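Local coordinates for protein transcriptional repressor, TetR family (Thermus thermophilus, PDB 3ANP) that probably represses transcription of fatty acid degradation genes by binding DNA as a TetR-family regulator, and binds lauroyl-CoA, at residues Arg13-Ala18 against Ile35-Val41; Phe22-Gln28 against Lys53-Leu57; Leu58-Ser62 against Glu124-Leu128; Val72-Leu76 against Leu131-Ile135; Leu86-Phe90 against Leu182-Arg187. All coordinates share one frame; numbering follows the deposited sequence.

Interaction 1: Arg13-Ala18 against Ile35-Val41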
# COMPACT_ATOMS: atom_id res chain seq x y z
N ARG A 13 -12.62 -29.38 -7.17
CA ARG A 13 -12.13 -29.82 -8.47
C ARG A 13 -11.95 -28.61 -9.40
O ARG A 13 -10.97 -28.51 -10.14
CB ARG A 13 -13.08 -30.84 -9.09
CG ARG A 13 -12.49 -31.55 -10.30
CD ARG A 13 -13.40 -32.64 -10.85
NE ARG A 13 -14.59 -32.11 -11.51
CZ ARG A 13 -15.83 -32.22 -11.02
NH1 ARG A 13 -16.03 -32.83 -9.86
NH2 ARG A 13 -16.85 -31.74 -11.71
N ILE A 14 -12.91 -27.69 -9.38
CA ILE A 14 -12.81 -26.49 -10.20
C ILE A 14 -11.57 -25.71 -9.74
O ILE A 14 -10.76 -25.27 -10.55
CB ILE A 14 -14.08 -25.61 -10.04
CG1 ILE A 14 -15.28 -26.31 -10.71
CG2 ILE A 14 -13.83 -24.21 -10.65
CD1 ILE A 14 -16.63 -25.72 -10.34
N PHE A 15 -11.42 -25.56 -8.42
CA PHE A 15 -10.26 -24.86 -7.87
C PHE A 15 -8.95 -25.49 -8.36
O PHE A 15 -8.05 -24.80 -8.87
CB PHE A 15 -10.32 -24.88 -6.34
CG PHE A 15 -9.10 -24.29 -5.68
CD1 PHE A 15 -8.08 -25.12 -5.21
CD2 PHE A 15 -8.96 -22.91 -5.57
CE1 PHE A 15 -6.93 -24.57 -4.64
CE2 PHE A 15 -7.82 -22.36 -5.00
CZ PHE A 15 -6.80 -23.20 -4.53
N ARG A 16 -8.84 -26.81 -8.22
CA ARG A 16 -7.62 -27.49 -8.65
C ARG A 16 -7.37 -27.30 -10.13
O ARG A 16 -6.22 -27.04 -10.55
CB ARG A 16 -7.70 -28.99 -8.34
CG ARG A 16 -7.59 -29.27 -6.86
CD ARG A 16 -7.24 -30.74 -6.59
NE ARG A 16 -8.37 -31.62 -6.88
CZ ARG A 16 -8.46 -32.40 -7.95
NH1 ARG A 16 -7.49 -32.41 -8.86
NH2 ARG A 16 -9.54 -33.15 -8.12
N ALA A 17 -8.42 -27.43 -10.92
CA ALA A 17 -8.31 -27.28 -12.37
C ALA A 17 -7.80 -25.88 -12.74
O ALA A 17 -6.92 -25.74 -13.58
CB ALA A 17 -9.67 -27.51 -13.02
N ALA A 18 -8.35 -24.86 -12.10
CA ALA A 18 -7.92 -23.49 -12.38
C ALA A 18 -6.47 -23.22 -11.97
O ALA A 18 -5.71 -22.59 -12.71
CB ALA A 18 -8.86 -22.47 -11.68
N ILE A 35 -11.00 -23.35 -17.92
CA ILE A 35 -11.13 -23.89 -16.57
C ILE A 35 -12.32 -24.84 -16.51
O ILE A 35 -12.21 -25.96 -15.99
CB ILE A 35 -11.32 -22.75 -15.52
CG1 ILE A 35 -10.01 -21.95 -15.38
CG2 ILE A 35 -11.69 -23.34 -14.16
CD1 ILE A 35 -10.15 -20.74 -14.47
N ALA A 36 -13.47 -24.40 -17.03
CA ALA A 36 -14.68 -25.21 -17.03
C ALA A 36 -14.43 -26.55 -17.74
O ALA A 36 -14.76 -27.62 -17.22
CB ALA A 36 -15.80 -24.46 -17.74
N LYS A 37 -13.83 -26.48 -18.93
CA LYS A 37 -13.54 -27.69 -19.69
C LYS A 37 -12.63 -28.62 -18.89
O LYS A 37 -12.88 -29.82 -18.82
CB LYS A 37 -12.87 -27.34 -21.02
CG LYS A 37 -12.68 -28.54 -21.96
CD LYS A 37 -12.05 -28.13 -23.29
CE LYS A 37 -12.12 -29.26 -24.32
NZ LYS A 37 -11.33 -30.47 -23.93
N ALA A 38 -11.59 -28.06 -18.28
CA ALA A 38 -10.66 -28.88 -17.49
C ALA A 38 -11.31 -29.52 -16.27
O ALA A 38 -10.91 -30.62 -15.87
CB ALA A 38 -9.45 -28.04 -17.06
N ALA A 39 -12.29 -28.84 -15.68
CA ALA A 39 -12.98 -29.36 -14.49
C ALA A 39 -14.27 -30.12 -14.85
O ALA A 39 -15.00 -30.58 -13.97
CB ALA A 39 -13.32 -28.20 -13.53
N HIS A 40 -14.52 -30.23 -16.15
CA HIS A 40 -15.70 -30.89 -16.68
C HIS A 40 -17.03 -30.32 -16.16
O HIS A 40 -17.90 -31.06 -15.67
CB HIS A 40 -15.65 -32.41 -16.44
CG HIS A 40 -16.53 -33.19 -17.37
ND1 HIS A 40 -16.98 -34.46 -17.09
CD2 HIS A 40 -17.03 -32.88 -18.59
CE1 HIS A 40 -17.72 -34.90 -18.09
NE2 HIS A 40 -17.76 -33.96 -19.02
N VAL A 41 -17.17 -29.00 -16.24
CA VAL A 41 -18.41 -28.33 -15.83
C VAL A 41 -18.68 -27.30 -16.92
O VAL A 41 -17.83 -27.08 -17.77
CB VAL A 41 -18.27 -27.62 -14.46
CG1 VAL A 41 -18.00 -28.65 -13.36
CG2 VAL A 41 -17.15 -26.57 -14.51
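Arg13 reaches over to the C-terminal end of helix 32-39 and grips one backbone carbonyl with two nitrogens. Its NE lies 2.9 Å from Ala39 O, with an N-H...O angle of 157°, and NH2 of the same guanidinium donates to that oxygen from 3.1 Å, almost in line with the C=O bond. Both bonds lie close to the guanidinium plane, so the group meets the oxygen side-on. A bend at chi3 (71°) turns the otherwise extended chain so that this NE edge faces the carbonyl. Beside the arginine's bonds the helices meet through small side chains: Ala39 CB sits 3.7 Å from Ala17 CB and also against CA of Ile14, while Ala18 CB packs on Ile35 CD1 at 3.5 Å. These methyls let the axes come within 8.5 Å of each other. Without the guanidinium, as with an alanine here, Ala39 O would probably lose both of these donors and Val41 CG1 one of its neighbours. Ala39 lies in the last turn, just before His40, whose positive phi closes the helix in a Schellman motif. Helix 32-39 belongs to the predicted helix-turn-helix of the DNA-binding domain, and helix 3-25 packs across it; Ile14 and Ile35 share Phe46 of helix 43-49, while Phe15 and Ala18 turn to helix 54-77.

Interaction 2: Phe22-Gln28 against Lys53-Leu57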
# COMPACT_ATOMS: atom_id res chain seq x y z
N PHE A 22 -3.52 -21.96 -14.30
CA PHE A 22 -2.86 -20.68 -13.99
C PHE A 22 -1.35 -20.89 -13.88
O PHE A 22 -0.55 -20.10 -14.40
CB PHE A 22 -3.36 -20.09 -12.65
CG PHE A 22 -4.83 -19.69 -12.63
CD1 PHE A 22 -5.53 -19.42 -13.79
CD2 PHE A 22 -5.49 -19.53 -11.40
CE1 PHE A 22 -6.87 -18.98 -13.75
CE2 PHE A 22 -6.81 -19.10 -11.34
CZ PHE A 22 -7.50 -18.82 -12.52
N ARG A 23 -0.96 -21.96 -13.21
CA ARG A 23 0.46 -22.27 -13.04
C ARG A 23 1.15 -22.58 -14.35
O ARG A 23 2.22 -22.03 -14.64
CB ARG A 23 0.64 -23.46 -12.09
CG ARG A 23 0.51 -23.09 -10.62
CD ARG A 23 0.68 -24.32 -9.71
NE ARG A 23 0.74 -23.90 -8.31
CZ ARG A 23 -0.16 -24.22 -7.39
NH1 ARG A 23 -0.01 -23.78 -6.15
NH2 ARG A 23 -1.20 -24.99 -7.70
N ASN A 24 0.55 -23.46 -15.14
CA ASN A 24 1.14 -23.88 -16.41
C ASN A 24 1.04 -22.91 -17.58
O ASN A 24 1.90 -22.90 -18.46
CB ASN A 24 0.54 -25.22 -16.86
CG ASN A 24 0.94 -26.37 -15.96
OD1 ASN A 24 2.01 -26.35 -15.37
ND2 ASN A 24 0.10 -27.40 -15.87
N ARG A 25 -0.01 -22.09 -17.60
CA ARG A 25 -0.21 -21.20 -18.74
C ARG A 25 -0.35 -19.72 -18.41
O ARG A 25 -0.37 -18.88 -19.32
CB ARG A 25 -1.44 -21.67 -19.53
CG ARG A 25 -1.28 -23.10 -20.08
CD ARG A 25 -2.54 -23.66 -20.70
NE ARG A 25 -2.96 -22.91 -21.88
CZ ARG A 25 -4.07 -23.16 -22.56
NH1 ARG A 25 -4.38 -22.42 -23.63
NH2 ARG A 25 -4.89 -24.13 -22.18
N GLY A 26 -0.42 -19.38 -17.13
CA GLY A 26 -0.55 -17.99 -16.75
C GLY A 26 -1.97 -17.66 -16.33
O GLY A 26 -2.94 -18.20 -16.90
N PHE A 27 -2.11 -16.78 -15.34
CA PHE A 27 -3.42 -16.39 -14.83
C PHE A 27 -4.26 -15.63 -15.85
O PHE A 27 -5.40 -16.01 -16.15
CB PHE A 27 -3.27 -15.52 -13.58
CG PHE A 27 -4.57 -15.03 -13.05
CD1 PHE A 27 -5.46 -15.91 -12.43
CD2 PHE A 27 -4.97 -13.71 -13.25
CE1 PHE A 27 -6.74 -15.47 -12.02
CE2 PHE A 27 -6.23 -13.26 -12.85
CZ PHE A 27 -7.12 -14.15 -12.24
N GLN A 28 -3.68 -14.55 -16.36
CA GLN A 28 -4.35 -13.70 -17.33
C GLN A 28 -4.70 -14.43 -18.62
O GLN A 28 -5.76 -14.18 -19.20
CB GLN A 28 -3.47 -12.49 -17.68
CG GLN A 28 -3.20 -11.53 -16.53
CD GLN A 28 -4.47 -10.88 -15.99
OE1 GLN A 28 -5.42 -10.62 -16.74
NE2 GLN A 28 -4.48 -10.61 -14.69
N LYS A 53 -12.44 -14.67 -12.05
CA LYS A 53 -11.20 -15.46 -11.94
C LYS A 53 -10.37 -15.21 -10.67
O LYS A 53 -9.77 -16.15 -10.12
CB LYS A 53 -10.32 -15.25 -13.17
CG LYS A 53 -10.80 -15.94 -14.46
CD LYS A 53 -10.06 -15.41 -15.70
CE LYS A 53 -8.54 -15.49 -15.53
NZ LYS A 53 -7.82 -14.85 -16.69
N GLU A 54 -10.32 -13.96 -10.21
CA GLU A 54 -9.54 -13.62 -9.02
C GLU A 54 -10.06 -14.28 -7.75
O GLU A 54 -9.32 -14.43 -6.77
CB GLU A 54 -9.50 -12.10 -8.80
CG GLU A 54 -8.66 -11.33 -9.81
CD GLU A 54 -9.30 -11.22 -11.18
OE1 GLU A 54 -10.51 -11.51 -11.31
OE2 GLU A 54 -8.59 -10.83 -12.12
N ALA A 55 -11.34 -14.65 -7.75
CA ALA A 55 -11.90 -15.29 -6.57
C ALA A 55 -11.16 -16.62 -6.34
O ALA A 55 -11.06 -17.09 -5.22
CB ALA A 55 -13.42 -15.52 -6.76
N VAL A 56 -10.65 -17.22 -7.41
CA VAL A 56 -9.89 -18.47 -7.25
C VAL A 56 -8.60 -18.15 -6.50
O VAL A 56 -8.24 -18.83 -5.53
CB VAL A 56 -9.52 -19.13 -8.62
CG1 VAL A 56 -8.61 -20.32 -8.39
CG2 VAL A 56 -10.80 -19.59 -9.36
N LEU A 57 -7.90 -17.10 -6.94
CA LEU A 57 -6.65 -16.71 -6.28
C LEU A 57 -6.88 -16.33 -4.82
O LEU A 57 -6.04 -16.61 -3.96
CB LEU A 57 -6.00 -15.55 -7.04
CG LEU A 57 -5.68 -15.78 -8.52
CD1 LEU A 57 -5.17 -14.47 -9.13
CD2 LEU A 57 -4.62 -16.90 -8.67
O HOH W 1 -7.77 -12.26 -16.34
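Lys53 runs along one face of the Phe27 ring and ends on the backbone beyond it. Its CB starts at the ring's far end, 3.5 Å from Phe27 CZ. The chain then bends at chi3 (53°), which brings CE over the ring, 4.0 Å from the centroid, in a CH-pi contact. The tip carries on across the same face: NZ stands 4.5 Å from the centroid and 12° off the ring normal, a cation-pi arrangement, and it donates to Phe27 O at 2.7 Å, approaching from a position tilted out of the carbonyl plane. A water accepts from NZ and donates to Gln28 OE1, and Thr30 O is a further acceptor, so the ammonium is held by several acceptors of the turn. The opposite face of Phe27 is covered by Leu57 CD1, 3.6 Å from the centroid, while Glu54 OE2 lies at the ring edge, its carboxylate turned 71° from the ring plane. The ring is thus sandwiched between a lysine and a leucine, which would hold it against tilting. Phe27 in turn brings CD1 over the centre of the Phe22 ring, and Phe22 CE2 reaches Val56 CG1 at 3.7 Å. Pro106 of helix 101-110 touches both Phe27 and Leu57. Here the turn after helix 3-25 is locked to the start of helix 54-77, the long helix that in TetR-family repressors links the DNA-binding domain to the ligand-binding domain.

Interaction 3: Leu58-Ser62 against Glu124-Leu128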
# COMPACT_ATOMS: atom_id res chain seq x y z
N LEU A 58 -8.01 -15.70 -4.51
CA LEU A 58 -8.28 -15.34 -3.12
C LEU A 58 -8.40 -16.60 -2.28
O LEU A 58 -7.94 -16.63 -1.15
CB LEU A 58 -9.55 -14.52 -3.01
CG LEU A 58 -9.45 -13.13 -3.64
CD1 LEU A 58 -10.80 -12.44 -3.46
CD2 LEU A 58 -8.33 -12.31 -2.99
N ASP A 59 -9.03 -17.63 -2.83
CA ASP A 59 -9.16 -18.89 -2.10
C ASP A 59 -7.76 -19.43 -1.77
O ASP A 59 -7.52 -19.92 -0.66
CB ASP A 59 -9.93 -19.92 -2.93
CG ASP A 59 -11.40 -20.04 -2.52
OD1 ASP A 59 -11.89 -19.14 -1.80
OD2 ASP A 59 -12.06 -21.02 -2.92
N TYR A 60 -6.85 -19.35 -2.74
CA TYR A 60 -5.47 -19.82 -2.52
C TYR A 60 -4.80 -18.98 -1.45
O TYR A 60 -4.18 -19.50 -0.53
CB TYR A 60 -4.65 -19.72 -3.81
CG TYR A 60 -3.23 -20.25 -3.69
CD1 TYR A 60 -2.19 -19.69 -4.44
CD2 TYR A 60 -2.93 -21.34 -2.87
CE1 TYR A 60 -0.89 -20.19 -4.36
CE2 TYR A 60 -1.63 -21.85 -2.79
CZ TYR A 60 -0.62 -21.27 -3.54
OH TYR A 60 0.66 -21.78 -3.47
N GLY A 61 -4.92 -17.66 -1.58
CA GLY A 61 -4.34 -16.77 -0.59
C GLY A 61 -4.84 -17.07 0.81
O GLY A 61 -4.06 -17.05 1.77
N SER A 62 -6.13 -17.34 0.94
CA SER A 62 -6.71 -17.65 2.25
C SER A 62 -6.10 -18.93 2.81
O SER A 62 -5.84 -19.04 4.01
CB SER A 62 -8.24 -17.81 2.16
OG SER A 62 -8.82 -16.59 1.76
N GLU A 124 -11.19 -9.31 3.29
CA GLU A 124 -11.67 -10.29 4.26
C GLU A 124 -11.09 -11.68 4.05
O GLU A 124 -10.98 -12.46 4.99
CB GLU A 124 -13.20 -10.37 4.23
CG GLU A 124 -13.88 -9.09 4.70
CD GLU A 124 -15.38 -9.25 4.81
OE1 GLU A 124 -15.82 -10.12 5.60
OE2 GLU A 124 -16.12 -8.53 4.12
N ALA A 125 -10.73 -11.99 2.81
CA ALA A 125 -10.15 -13.30 2.52
C ALA A 125 -8.67 -13.37 2.91
O ALA A 125 -8.11 -14.45 3.01
CB ALA A 125 -10.29 -13.61 1.04
N LEU A 126 -8.05 -12.21 3.13
CA LEU A 126 -6.61 -12.17 3.44
C LEU A 126 -6.31 -11.29 4.67
O LEU A 126 -5.50 -10.37 4.60
CB LEU A 126 -5.87 -11.60 2.22
CG LEU A 126 -6.17 -12.22 0.85
CD1 LEU A 126 -5.67 -11.32 -0.29
CD2 LEU A 126 -5.49 -13.60 0.78
N PRO A 127 -6.93 -11.61 5.82
CA PRO A 127 -6.73 -10.83 7.05
C PRO A 127 -5.38 -10.99 7.75
O PRO A 127 -5.29 -11.47 8.88
CB PRO A 127 -7.89 -11.29 7.92
CG PRO A 127 -7.95 -12.76 7.58
CD PRO A 127 -7.85 -12.74 6.06
N LEU A 128 -4.32 -10.56 7.09
CA LEU A 128 -2.98 -10.63 7.67
C LEU A 128 -2.85 -9.69 8.87
O LEU A 128 -2.17 -10.01 9.86
CB LEU A 128 -1.94 -10.25 6.61
CG LEU A 128 -0.47 -10.17 7.06
CD1 LEU A 128 -0.05 -11.52 7.68
CD2 LEU A 128 0.40 -9.79 5.86
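Leu126 packs against Gly61 and Leu58 at the place where the helix linking the two domains of the TetR fold passes the wall of the acyl-CoA pocket. The tight part is apolar. Leu126 CD2 is pressed onto the backbone of helix 54-77, 3.5 Å from Gly61 C, and a CB on Gly61 would collide with that methyl, so the close approach depends on the missing side chain. The other branch, CD1, meets Leu58 CD2 at 3.9 Å, the two leucines crossing at about a right angle, and Met107 of helix 101-110 touches both of them. Leu126 also lines the pocket and contacts the bound dodecyl-CoA, so the same side chain is wedged between ligand and linking helix. Its backbone leaves helical geometry just after helix 116-125, and Pro127 follows as the centre of an inverse gamma turn before helix 128-142. Ala125 CB meets Leu58 CB more loosely, at 4.2 Å. The partly exposed side is closed by a short polar bond instead. With OG anti to its own carbonyl carbon (chi1 -64°), Ser62 donates from OG to Ala125 O over 2.6 Å, coming in 21° from the carbonyl plane.

Interaction 4: Val72-Leu76 against Leu131-Ile135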
# COMPACT_ATOMS: atom_id res chain seq x y z
N VAL A 72 2.23 -19.57 13.15
CA VAL A 72 2.42 -18.51 14.14
C VAL A 72 1.92 -18.95 15.52
O VAL A 72 2.61 -18.77 16.52
CB VAL A 72 1.69 -17.20 13.69
CG1 VAL A 72 1.48 -16.24 14.89
CG2 VAL A 72 2.53 -16.50 12.61
N ARG A 73 0.72 -19.53 15.57
CA ARG A 73 0.17 -19.97 16.85
C ARG A 73 1.02 -21.07 17.45
O ARG A 73 1.24 -21.12 18.66
CB ARG A 73 -1.28 -20.43 16.67
CG ARG A 73 -2.22 -19.26 16.40
CD ARG A 73 -3.65 -19.71 16.12
NE ARG A 73 -4.51 -18.56 15.82
CZ ARG A 73 -5.84 -18.61 15.82
NH1 ARG A 73 -6.46 -19.75 16.11
NH2 ARG A 73 -6.55 -17.51 15.53
N ARG A 74 1.52 -21.95 16.59
CA ARG A 74 2.37 -23.04 17.02
C ARG A 74 3.65 -22.50 17.67
O ARG A 74 4.07 -22.96 18.73
CB ARG A 74 2.76 -23.91 15.82
CG ARG A 74 3.18 -25.31 16.19
CD ARG A 74 4.39 -25.77 15.41
NE ARG A 74 4.33 -25.45 13.99
CZ ARG A 74 5.39 -25.10 13.28
NH1 ARG A 74 6.58 -25.02 13.88
NH2 ARG A 74 5.29 -24.82 11.99
N LEU A 75 4.27 -21.51 17.02
CA LEU A 75 5.51 -20.94 17.54
C LEU A 75 5.32 -20.24 18.88
O LEU A 75 6.14 -20.39 19.79
CB LEU A 75 6.14 -20.00 16.50
CG LEU A 75 6.67 -20.72 15.24
CD1 LEU A 75 7.12 -19.71 14.19
CD2 LEU A 75 7.83 -21.64 15.62
N LEU A 76 4.23 -19.48 19.01
CA LEU A 76 3.97 -18.78 20.25
C LEU A 76 3.76 -19.82 21.35
O LEU A 76 4.36 -19.73 22.42
CB LEU A 76 2.73 -17.87 20.12
CG LEU A 76 2.96 -16.66 19.20
CD1 LEU A 76 1.66 -15.89 19.01
CD2 LEU A 76 4.06 -15.75 19.80
N LEU A 131 -3.75 -11.44 12.01
CA LEU A 131 -2.76 -12.45 12.43
C LEU A 131 -1.60 -11.71 13.14
O LEU A 131 -1.09 -12.15 14.19
CB LEU A 131 -2.24 -13.23 11.21
CG LEU A 131 -1.08 -14.21 11.49
CD1 LEU A 131 -1.44 -15.11 12.67
CD2 LEU A 131 -0.78 -15.06 10.25
N ILE A 132 -1.16 -10.60 12.57
CA ILE A 132 -0.07 -9.83 13.20
C ILE A 132 -0.51 -9.37 14.59
O ILE A 132 0.27 -9.43 15.55
CB ILE A 132 0.32 -8.62 12.32
CG1 ILE A 132 1.01 -9.11 11.04
CG2 ILE A 132 1.25 -7.67 13.09
CD1 ILE A 132 1.16 -8.05 9.98
N ALA A 133 -1.76 -8.94 14.71
CA ALA A 133 -2.27 -8.48 16.00
C ALA A 133 -2.16 -9.58 17.06
O ALA A 133 -1.94 -9.29 18.24
CB ALA A 133 -3.72 -8.02 15.87
N GLU A 134 -2.31 -10.84 16.65
CA GLU A 134 -2.20 -11.94 17.62
C GLU A 134 -0.78 -12.03 18.17
O GLU A 134 -0.57 -12.41 19.32
CB GLU A 134 -2.57 -13.29 16.98
CG GLU A 134 -4.06 -13.52 16.71
CD GLU A 134 -4.34 -14.87 16.05
OE1 GLU A 134 -3.63 -15.85 16.36
OE2 GLU A 134 -5.26 -14.96 15.22
N ILE A 135 0.22 -11.69 17.36
CA ILE A 135 1.60 -11.74 17.82
C ILE A 135 1.88 -10.54 18.74
O ILE A 135 2.63 -10.64 19.71
CB ILE A 135 2.58 -11.75 16.63
CG1 ILE A 135 2.32 -13.00 15.77
CG2 ILE A 135 4.01 -11.74 17.13
CD1 ILE A 135 3.04 -13.01 14.45
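The guanidinium of Arg73 turns its NE edge to the carboxylate of Glu134, each of two nitrogens taking one oxygen. Arg73 NH2 donates to OE2 of Glu134 at 2.9 Å along an almost straight line (170°), and that oxygen lies near the guanidinium plane. Arg73 NE reaches Glu134 OE1 at the same 2.9 Å, but more bent, with OE1 tilted out of the plane of the arginine group. Both oxygens are met on their syn sides; the two flat groups are nonetheless twisted 49° apart, so this is a side-on salt bridge short of coplanarity. Arg73 is extended from CG to NE, and Glu134 is extended beyond CG, which lets the charges meet at the more exposed side of the contact. The two helices, 54-77 and 128-142, run side by side in the all-helical ligand-binding domain of the TetR fold, their local axes 10.8 Å apart and only 5° from parallel. Replacing Glu134 by an alanine would probably leave the Arg73 guanidinium without its charged mate and free to swing away from helix 128-142. Inward of the bridge the contact is apolar. Val72 CG1 is packed tightly on Ile135 CG1, at 3.5 Å, and also touches Leu131 CD1 at 3.8 Å. Leu76 CD1 rests more loosely over the backbone of Glu134, 4.1 Å from its O, and Val85 of helix 82-99 touches the same leucine.

Interaction 5: Leu86-Phe90 against Leu182-Arg187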
# COMPACT_ATOMS: atom_id res chain seq x y z
N LEU A 86 7.49 -12.57 14.86
CA LEU A 86 7.19 -11.54 13.86
C LEU A 86 8.24 -11.56 12.75
O LEU A 86 7.89 -11.55 11.57
CB LEU A 86 7.21 -10.16 14.50
CG LEU A 86 5.93 -9.71 15.20
CD1 LEU A 86 6.19 -8.36 15.86
CD2 LEU A 86 4.81 -9.61 14.18
N ARG A 87 9.51 -11.56 13.13
CA ARG A 87 10.60 -11.60 12.15
C ARG A 87 10.47 -12.84 11.28
O ARG A 87 10.69 -12.79 10.07
CB ARG A 87 11.98 -11.62 12.82
CG ARG A 87 12.39 -10.36 13.53
CD ARG A 87 13.91 -10.31 13.66
NE ARG A 87 14.37 -9.14 14.41
CZ ARG A 87 14.31 -9.03 15.74
NH1 ARG A 87 13.81 -10.03 16.46
NH2 ARG A 87 14.74 -7.93 16.34
N HIS A 88 10.15 -13.96 11.91
CA HIS A 88 9.99 -15.22 11.19
C HIS A 88 8.85 -15.12 10.17
O HIS A 88 8.99 -15.52 9.01
CB HIS A 88 9.69 -16.35 12.17
CG HIS A 88 9.36 -17.65 11.50
ND1 HIS A 88 10.32 -18.47 10.95
CD2 HIS A 88 8.17 -18.26 11.28
CE1 HIS A 88 9.74 -19.53 10.42
NE2 HIS A 88 8.43 -19.43 10.60
N LEU A 89 7.71 -14.60 10.62
CA LEU A 89 6.56 -14.48 9.75
C LEU A 89 6.88 -13.70 8.48
O LEU A 89 6.51 -14.12 7.37
CB LEU A 89 5.40 -13.80 10.49
CG LEU A 89 4.16 -13.44 9.66
CD1 LEU A 89 3.54 -14.67 9.06
CD2 LEU A 89 3.17 -12.74 10.57
N PHE A 90 7.58 -12.59 8.62
CA PHE A 90 7.89 -11.79 7.44
C PHE A 90 8.93 -12.44 6.57
O PHE A 90 8.90 -12.31 5.36
CB PHE A 90 8.26 -10.37 7.87
CG PHE A 90 7.08 -9.60 8.36
CD1 PHE A 90 6.07 -9.22 7.48
CD2 PHE A 90 6.91 -9.36 9.72
CE1 PHE A 90 4.91 -8.61 7.95
CE2 PHE A 90 5.74 -8.76 10.20
CZ PHE A 90 4.74 -8.39 9.31
N LEU A 182 11.00 -6.38 3.85
CA LEU A 182 9.99 -6.62 4.87
C LEU A 182 10.58 -6.46 6.27
O LEU A 182 9.91 -5.98 7.18
CB LEU A 182 9.36 -8.02 4.71
CG LEU A 182 8.54 -8.18 3.41
CD1 LEU A 182 7.84 -9.53 3.44
CD2 LEU A 182 7.51 -7.03 3.26
N GLU A 183 11.85 -6.84 6.43
CA GLU A 183 12.52 -6.70 7.71
C GLU A 183 12.63 -5.20 8.04
O GLU A 183 12.53 -4.80 9.20
CB GLU A 183 13.93 -7.32 7.64
CG GLU A 183 14.84 -7.05 8.83
CD GLU A 183 14.43 -7.76 10.11
OE1 GLU A 183 13.71 -8.79 10.03
OE2 GLU A 183 14.85 -7.31 11.19
N LYS A 184 12.84 -4.38 7.01
CA LYS A 184 12.92 -2.93 7.18
C LYS A 184 11.57 -2.39 7.67
O LYS A 184 11.53 -1.57 8.59
CB LYS A 184 13.30 -2.23 5.85
CG LYS A 184 13.23 -0.68 5.88
CD LYS A 184 11.87 -0.11 5.42
CE LYS A 184 11.63 -0.42 3.93
NZ LYS A 184 10.30 0.04 3.41
N ASN A 185 10.48 -2.85 7.06
CA ASN A 185 9.14 -2.41 7.47
C ASN A 185 8.88 -2.78 8.92
O ASN A 185 8.34 -1.98 9.70
CB ASN A 185 8.04 -3.07 6.62
CG ASN A 185 8.06 -2.61 5.18
OD1 ASN A 185 8.59 -1.55 4.87
ND2 ASN A 185 7.44 -3.40 4.30
N LEU A 186 9.24 -4.01 9.26
CA LEU A 186 9.05 -4.49 10.61
C LEU A 186 9.82 -3.67 11.64
O LEU A 186 9.26 -3.20 12.62
CB LEU A 186 9.47 -5.95 10.70
CG LEU A 186 9.38 -6.55 12.10
CD1 LEU A 186 7.92 -6.51 12.58
CD2 LEU A 186 9.89 -7.98 12.08
N ARG A 187 11.13 -3.51 11.42
CA ARG A 187 11.97 -2.75 12.34
C ARG A 187 11.47 -1.31 12.49
O ARG A 187 11.37 -0.78 13.60
CB ARG A 187 13.41 -2.71 11.83
CG ARG A 187 14.02 -4.07 11.53
CD ARG A 187 14.62 -4.70 12.77
NE ARG A 187 15.59 -3.81 13.40
CZ ARG A 187 16.43 -4.18 14.37
NH1 ARG A 187 16.42 -5.43 14.81
NH2 ARG A 187 17.26 -3.29 14.90
O HOH W 2 11.70 -10.46 8.87
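Leu186 fills the middle of this contact with both of its methyls. Its CD1 meets Phe90 CE2 at 3.9 Å and Leu86 CD1 at 4.1 Å, while CD2 rests on Arg87, 3.7 Å from its CA and equally near its CG. With CG anti to the backbone N (chi1 177°), the fork of Leu186 is directed in among Leu86, Arg87 and Phe90. One turn earlier, Leu182 CD1 lies at the edge of the Phe90 ring and reaches Phe90 O at 3.5 Å. Outward the chemistry becomes polar. Arg87 NE faces Glu183 OE2 at 3.7 Å, a long salt bridge between nearly coplanar groups, and a water donates to both Arg87 O and Glu183 OE1. The guanidinium of Arg87 has a firmer partner in Glu84 of its own helix; that of Arg187, whose NH1 comes near Arg87 NH2, pairs with Glu191, and these acids probably ease the approach of like charges. The two segments run roughly antiparallel, at 149°. Helix 82-99 is backed by Ile132, Ile135 and Leu136 of helix 128-142, and Leu158 of helix 151-172 touches both Phe90 and Leu186. Beyond helix 178-191 lies the second subunit, where Lys184 NZ hydrogen-bonds Thr157 OG1 of that chain.

How the interactions relate
Helix 54-77 carries one segment each of interactions 2, 3 and 4, from the DNA-binding end to the ligand-binding domain. Interactions 1 and 2 share helix 3-25 and touch through Ala18 and Val56; both fix a backbone carbonyl with a basic side chain, but one rests on alanines and the other on aromatic rings. Interaction 3 is the buried one, nearest the chain's centre, and meets the acyl-CoA directly. Interactions 4 and 5, with centres about 13 Å apart, are joined by Ile135 on Leu86 and Ile132 on Phe90; each has an apolar interior and a charged outer side, with a close salt bridge in interaction 4 and a long one in interaction 5.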